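Local coordinates for protein putative amidohydrolase (Unidentified, PDB 3FEQ) that is a putative metal-dependent amidohydrolase that binds zinc and is probably a prolidase, splitting dipeptides that end in proline, at residues E32-V37 against G367-G372; V378-N383 against A396-V401. All blocks are in the same frame, centred on the assembly; numbering follows the deposited sequence.

Interactions 1 and 2 both reach one mixed beta sheet, in the beta domain that accompanies the TIM-barrel domain of an amidohydrolase. Their centres are about 18 Å apart, and their nearest atoms about 6 Å apart, without touching. Interaction 1 sets a loop beside strand 33-38. That loop runs on into strand 377-380, which takes part in interaction 2. None of the four segments supplies a zinc ligand. The zinc sites use His-65, His-67 and Asp-323, and His-231 and His-251. Strand 56-66 links both contacts to the metal region: Ile-369 touches its Val-57 and Pro-59, Val-378 and Leu-380 form backbone hydrogen bonds with its Met-58 and Thr-56, and His-65 lies at its other end.

Interaction 1 (E32-V37 against G367-G372); sequences ERIVEV and GVIAVG
Ile-34 overlaps the side chain of Ile-369, with its CD1 3.9 Å from CG2 of Ile-369. The contact belongs to the beta domain of the amidohydrolase fold. Here the loop before strand 377-380 passes beside the strand formed by residues 33-37. The touching parts run 123° apart, and residues 367-372 form no regular strand. The two isoleucine side chains cross obliquely. Ile-34 has an extended end (chi2 -179°), which carries CD1 out to the branch methyl of Ile-369. Nearer the backbone, Ile-34 CB lies 3.4 Å from Ala-370 O. Val-37 meets the same methyl of Ile-369 from its own position on the strand. Val-37 CG2 is 4.0 Å from Ile-369 CG2, and the two side chains cross at about a right angle. Val-13 of strand 11-15 touches both Val-37 and Ile-369, and Val-57 and Pro-59 also pack on Ile-369. This apolar cluster joins the loop to the sheet.

Between Ile-34 and Val-37 the strand has a classic beta bulge: Val-35 and Glu-36 both face Val-28 of strand 20-30. Both methyls of Val-371 turn to the carbonyl of the first bulge residue from one side. Val-371 CG1 lies 3.4 Å from Val-35 O, with CG2 about as close. Neither methyl is a polar partner, so these are van der Waals contacts. One backbone bond ties the two segments together. Gly-372 N donates to Ile-34 O over 2.8 Å in a nearly straight bond, 170° at the hydrogen.

Interaction 2 (V378-N383 against A396-V401); sequences VVLDGN and ARVEYV
A classic beta bulge interrupts the antiparallel pairing of strands 377-380 and 398-403, with Glu-399 and Tyr-400 both facing Val-379. Val-379 N donates to Tyr-400 O over 2.8 Å. In return, Val-379 O accepts from Glu-399 N at 3.1 Å and, weakly, from Tyr-400 N at 3.5 Å. Past the bulge the register has shifted by one, and Leu-380 pairs with Val-398. Asp-381 N then donates to Arg-397 O over 3.0 Å, beyond the end of the strand.

Val-379 and Tyr-400 lie side by side on one face, pointing the same way, with their CB atoms 3.5 Å apart. CG1 of Val-379 is anti to its backbone N (chi1 167°) and reaches the edge of the tyrosine ring, near its plane, at CD2. On the other face CG1 of Val-378 meets CG2 of Val-398 at 3.8 Å, and Leu-380 CD1 packs on Val-398 CB. The Glu-399 carboxylate turns back over Asp-381, its OE1 3.4 Å from Asp-381 CB. The two acidic groups may repel each other mildly. Strands 56-66 and 406-410 continue the sheet on the two sides, making this a bulged antiparallel pair within the amidohydrolase beta domain.

Interaction 1 (E32-V37 against G367-G372)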
loop_
_atom_site.group_PDB
_atom_site.type_symbol
_atom_site.label_atom_id
_atom_site.label_comp_id
_atom_site.label_asym_id
_atom_site.label_seq_id
_atom_site.Cartn_x
_atom_site.Cartn_y
_atom_site.Cartn_z
ATOM N N GLU C 32 24.406 9.611 -45.696
ATOM C CA GLU C 32 23.002 9.297 -45.542
ATOM C C GLU C 32 22.136 10.327 -46.250
ATOM O O GLU C 32 20.910 10.242 -46.214
ATOM C CB GLU C 32 22.649 9.252 -44.063
ATOM C CG GLU C 32 23.550 8.346 -43.251
ATOM C CD GLU C 32 23.110 8.232 -41.810
ATOM O OE1 GLU C 32 23.749 7.477 -41.051
ATOM O OE2 GLU C 32 22.120 8.892 -41.437
ATOM N N ARG C 33 22.777 11.286 -46.908
ATOM C CA ARG C 33 22.063 12.405 -47.515
ATOM C C ARG C 33 22.126 12.425 -49.037
ATOM O O ARG C 33 23.019 11.836 -49.644
ATOM C CB ARG C 33 22.567 13.727 -46.947
ATOM C CG ARG C 33 22.560 13.759 -45.435
ATOM C CD ARG C 33 22.087 15.095 -44.943
ATOM N NE ARG C 33 21.387 14.998 -43.664
ATOM C CZ ARG C 33 20.065 15.089 -43.522
ATOM N NH1 ARG C 33 19.506 15.027 -42.318
ATOM N NH2 ARG C 33 19.297 15.246 -44.588
ATOM N N ILE C 34 21.150 13.094 -49.643
ATOM C CA ILE C 34 21.150 13.346 -51.077
ATOM C C ILE C 34 21.936 14.631 -51.357
ATOM O O ILE C 34 21.680 15.658 -50.733
ATOM C CB ILE C 34 19.709 13.455 -51.623
ATOM C CG1 ILE C 34 18.953 12.144 -51.393
ATOM C CG2 ILE C 34 19.716 13.807 -53.102
ATOM C CD1 ILE C 34 17.531 12.140 -51.917
ATOM N N VAL C 35 22.924 14.558 -52.250
ATOM C CA VAL C 35 23.774 15.716 -52.539
ATOM C C VAL C 35 23.516 16.331 -53.905
ATOM O O VAL C 35 23.768 17.512 -54.102
ATOM C CB VAL C 35 25.262 15.387 -52.454
ATOM C CG1 VAL C 35 26.045 16.646 -52.196
ATOM C CG2 VAL C 35 25.523 14.393 -51.370
ATOM N N GLU C 36 23.042 15.530 -54.853
ATOM C CA GLU C 36 22.749 16.039 -56.183
ATOM C C GLU C 36 21.646 15.267 -56.873
ATOM O O GLU C 36 21.658 14.040 -56.904
ATOM C CB GLU C 36 24.005 16.017 -57.058
ATOM C CG GLU C 36 24.439 17.381 -57.572
ATOM C CD GLU C 36 25.619 17.297 -58.526
ATOM O OE1 GLU C 36 26.637 17.981 -58.279
ATOM O OE2 GLU C 36 25.532 16.540 -59.515
ATOM N N VAL C 37 20.700 15.997 -57.447
ATOM C CA VAL C 37 19.815 15.432 -58.449
ATOM C C VAL C 37 19.990 16.190 -59.757
ATOM O O VAL C 37 19.764 17.397 -59.824
ATOM C CB VAL C 37 18.348 15.498 -58.018
ATOM C CG1 VAL C 37 17.532 14.461 -58.784
ATOM C CG2 VAL C 37 18.221 15.283 -56.520
ATOM N N GLY C 367 10.376 12.295 -47.586
ATOM C CA GLY C 367 9.250 12.465 -48.508
ATOM C C GLY C 367 9.532 13.334 -49.720
ATOM O O GLY C 367 8.621 13.700 -50.461
ATOM N N VAL C 368 10.797 13.668 -49.934
ATOM C CA VAL C 368 11.176 14.498 -51.073
ATOM C C VAL C 368 12.585 14.141 -51.559
ATOM O O VAL C 368 13.496 13.965 -50.742
ATOM C CB VAL C 368 11.033 16.017 -50.744
ATOM C CG1 VAL C 368 12.048 16.469 -49.696
ATOM C CG2 VAL C 368 11.123 16.862 -52.004
ATOM N N ILE C 369 12.741 13.951 -52.871
ATOM C CA ILE C 369 14.073 13.818 -53.460
ATOM C C ILE C 369 14.637 15.189 -53.804
ATOM O O ILE C 369 14.360 15.746 -54.862
ATOM C CB ILE C 369 14.099 12.914 -54.712
ATOM C CG1 ILE C 369 13.464 11.565 -54.410
ATOM C CG2 ILE C 369 15.529 12.696 -55.177
ATOM C CD1 ILE C 369 13.507 10.618 -55.575
ATOM N N ALA C 370 15.411 15.736 -52.883
ATOM C CA ALA C 370 15.984 17.052 -53.048
ATOM C C ALA C 370 17.332 17.061 -52.374
ATOM O O ALA C 370 17.653 16.156 -51.608
ATOM C CB ALA C 370 15.082 18.098 -52.433
ATOM N N VAL C 371 18.127 18.080 -52.668
ATOM C CA VAL C 371 19.467 18.162 -52.112
ATOM C C VAL C 371 19.361 18.478 -50.627
ATOM O O VAL C 371 18.625 19.369 -50.229
ATOM C CB VAL C 371 20.328 19.213 -52.851
ATOM C CG1 VAL C 371 21.669 19.394 -52.169
ATOM C CG2 VAL C 371 20.527 18.803 -54.309
ATOM N N GLY C 372 20.038 17.686 -49.808
ATOM C CA GLY C 372 20.068 17.928 -48.380
ATOM C C GLY C 372 19.145 16.998 -47.623
ATOM O O GLY C 372 19.266 16.860 -46.411
#

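Interaction 2 (V378-N383 against A396-V401)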
loop_
_atom_site.group_PDB
_atom_site.type_symbol
_atom_site.label_atom_id
_atom_site.label_comp_id
_atom_site.label_asym_id
_atom_site.label_seq_id
_atom_site.Cartn_x
_atom_site.Cartn_y
_atom_site.Cartn_z
ATOM N N VAL C 378 12.930 4.603 -52.942
ATOM C CA VAL C 378 12.365 3.394 -53.497
ATOM C C VAL C 378 12.631 3.423 -54.988
ATOM O O VAL C 378 12.537 4.475 -55.618
ATOM C CB VAL C 378 10.856 3.328 -53.237
ATOM C CG1 VAL C 378 10.218 2.266 -54.085
ATOM C CG2 VAL C 378 10.601 3.034 -51.790
ATOM N N VAL C 379 13.026 2.279 -55.535
ATOM C CA VAL C 379 13.153 2.137 -56.969
ATOM C C VAL C 379 12.083 1.218 -57.546
ATOM O O VAL C 379 11.940 0.066 -57.150
ATOM C CB VAL C 379 14.562 1.713 -57.375
ATOM C CG1 VAL C 379 14.589 1.259 -58.818
ATOM C CG2 VAL C 379 15.520 2.858 -57.163
ATOM N N LEU C 380 11.358 1.752 -58.518
ATOM C CA LEU C 380 10.075 1.233 -58.917
ATOM C C LEU C 380 10.130 0.850 -60.390
ATOM O O LEU C 380 10.581 1.631 -61.223
ATOM C CB LEU C 380 9.040 2.334 -58.717
ATOM C CG LEU C 380 7.827 2.080 -57.839
ATOM C CD1 LEU C 380 8.182 1.129 -56.724
ATOM C CD2 LEU C 380 7.334 3.401 -57.291
ATOM N N ASP C 381 9.664 -0.352 -60.704
ATOM C CA ASP C 381 9.604 -0.844 -62.082
ATOM C C ASP C 381 8.284 -0.444 -62.752
ATOM O O ASP C 381 7.308 -1.197 -62.740
ATOM C CB ASP C 381 9.759 -2.372 -62.083
ATOM C CG ASP C 381 9.821 -2.970 -63.484
ATOM O OD1 ASP C 381 10.633 -2.499 -64.306
ATOM O OD2 ASP C 381 9.085 -3.948 -63.747
ATOM N N GLY C 382 8.255 0.742 -63.342
ATOM C CA GLY C 382 7.033 1.242 -63.939
ATOM C C GLY C 382 6.742 2.625 -63.414
ATOM O O GLY C 382 7.495 3.153 -62.602
ATOM N N ASN C 383 5.645 3.210 -63.869
ATOM C CA ASN C 383 5.335 4.583 -63.531
ATOM C C ASN C 383 4.026 4.690 -62.758
ATOM O O ASN C 383 2.951 4.472 -63.314
ATOM C CB ASN C 383 5.289 5.431 -64.795
ATOM C CG ASN C 383 4.766 6.814 -64.537
ATOM O OD1 ASN C 383 5.250 7.512 -63.645
ATOM N ND2 ASN C 383 3.740 7.211 -65.285
ATOM N N ALA C 396 5.287 -6.167 -55.156
ATOM C CA ALA C 396 5.481 -6.836 -56.439
ATOM C C ALA C 396 6.482 -6.106 -57.331
ATOM O O ALA C 396 7.428 -6.709 -57.837
ATOM C CB ALA C 396 4.142 -6.994 -57.153
ATOM N N ARG C 397 6.290 -4.798 -57.483
ATOM C CA ARG C 397 7.033 -4.025 -58.478
ATOM C C ARG C 397 8.074 -3.032 -57.928
ATOM O O ARG C 397 8.450 -2.081 -58.613
ATOM C CB ARG C 397 6.058 -3.316 -59.416
ATOM C CG ARG C 397 6.156 -3.779 -60.860
ATOM C CD ARG C 397 4.987 -3.256 -61.682
ATOM N NE ARG C 397 3.998 -4.293 -61.957
ATOM C CZ ARG C 397 2.915 -4.530 -61.222
ATOM N NH1 ARG C 397 2.650 -3.804 -60.145
ATOM N NH2 ARG C 397 2.092 -5.507 -61.569
ATOM N N VAL C 398 8.555 -3.266 -56.708
ATOM C CA VAL C 398 9.619 -2.456 -56.116
ATOM C C VAL C 398 10.858 -3.314 -55.956
ATOM O O VAL C 398 10.839 -4.295 -55.223
ATOM C CB VAL C 398 9.200 -1.888 -54.740
ATOM C CG1 VAL C 398 8.336 -2.877 -53.988
ATOM C CG2 VAL C 398 10.409 -1.512 -53.911
ATOM N N GLU C 399 11.927 -2.978 -56.667
ATOM C CA GLU C 399 13.100 -3.838 -56.648
ATOM C C GLU C 399 14.286 -3.283 -55.884
ATOM O O GLU C 399 15.215 -4.024 -55.580
ATOM C CB GLU C 399 13.519 -4.266 -58.052
ATOM C CG GLU C 399 14.035 -3.151 -58.910
ATOM C CD GLU C 399 13.065 -2.799 -60.002
ATOM O OE1 GLU C 399 12.242 -1.881 -59.787
ATOM O OE2 GLU C 399 13.103 -3.470 -61.057
ATOM N N TYR C 400 14.262 -1.994 -55.569
ATOM C CA TYR C 400 15.286 -1.435 -54.688
ATOM C C TYR C 400 14.694 -0.587 -53.581
ATOM O O TYR C 400 13.847 0.265 -53.830
ATOM C CB TYR C 400 16.305 -0.618 -55.475
ATOM C CG TYR C 400 17.169 -1.433 -56.408
ATOM C CD1 TYR C 400 18.102 -2.336 -55.914
ATOM C CD2 TYR C 400 17.075 -1.280 -57.785
ATOM C CE1 TYR C 400 18.909 -3.071 -56.766
ATOM C CE2 TYR C 400 17.871 -2.019 -58.643
ATOM C CZ TYR C 400 18.786 -2.908 -58.127
ATOM O OH TYR C 400 19.588 -3.641 -58.968
ATOM N N VAL C 401 15.145 -0.817 -52.355
ATOM C CA VAL C 401 14.838 0.106 -51.271
ATOM C C VAL C 401 16.115 0.597 -50.602
ATOM O O VAL C 401 16.949 -0.192 -50.165
ATOM C CB VAL C 401 13.890 -0.512 -50.229
ATOM C CG1 VAL C 401 13.659 0.447 -49.094
ATOM C CG2 VAL C 401 12.565 -0.889 -50.862
#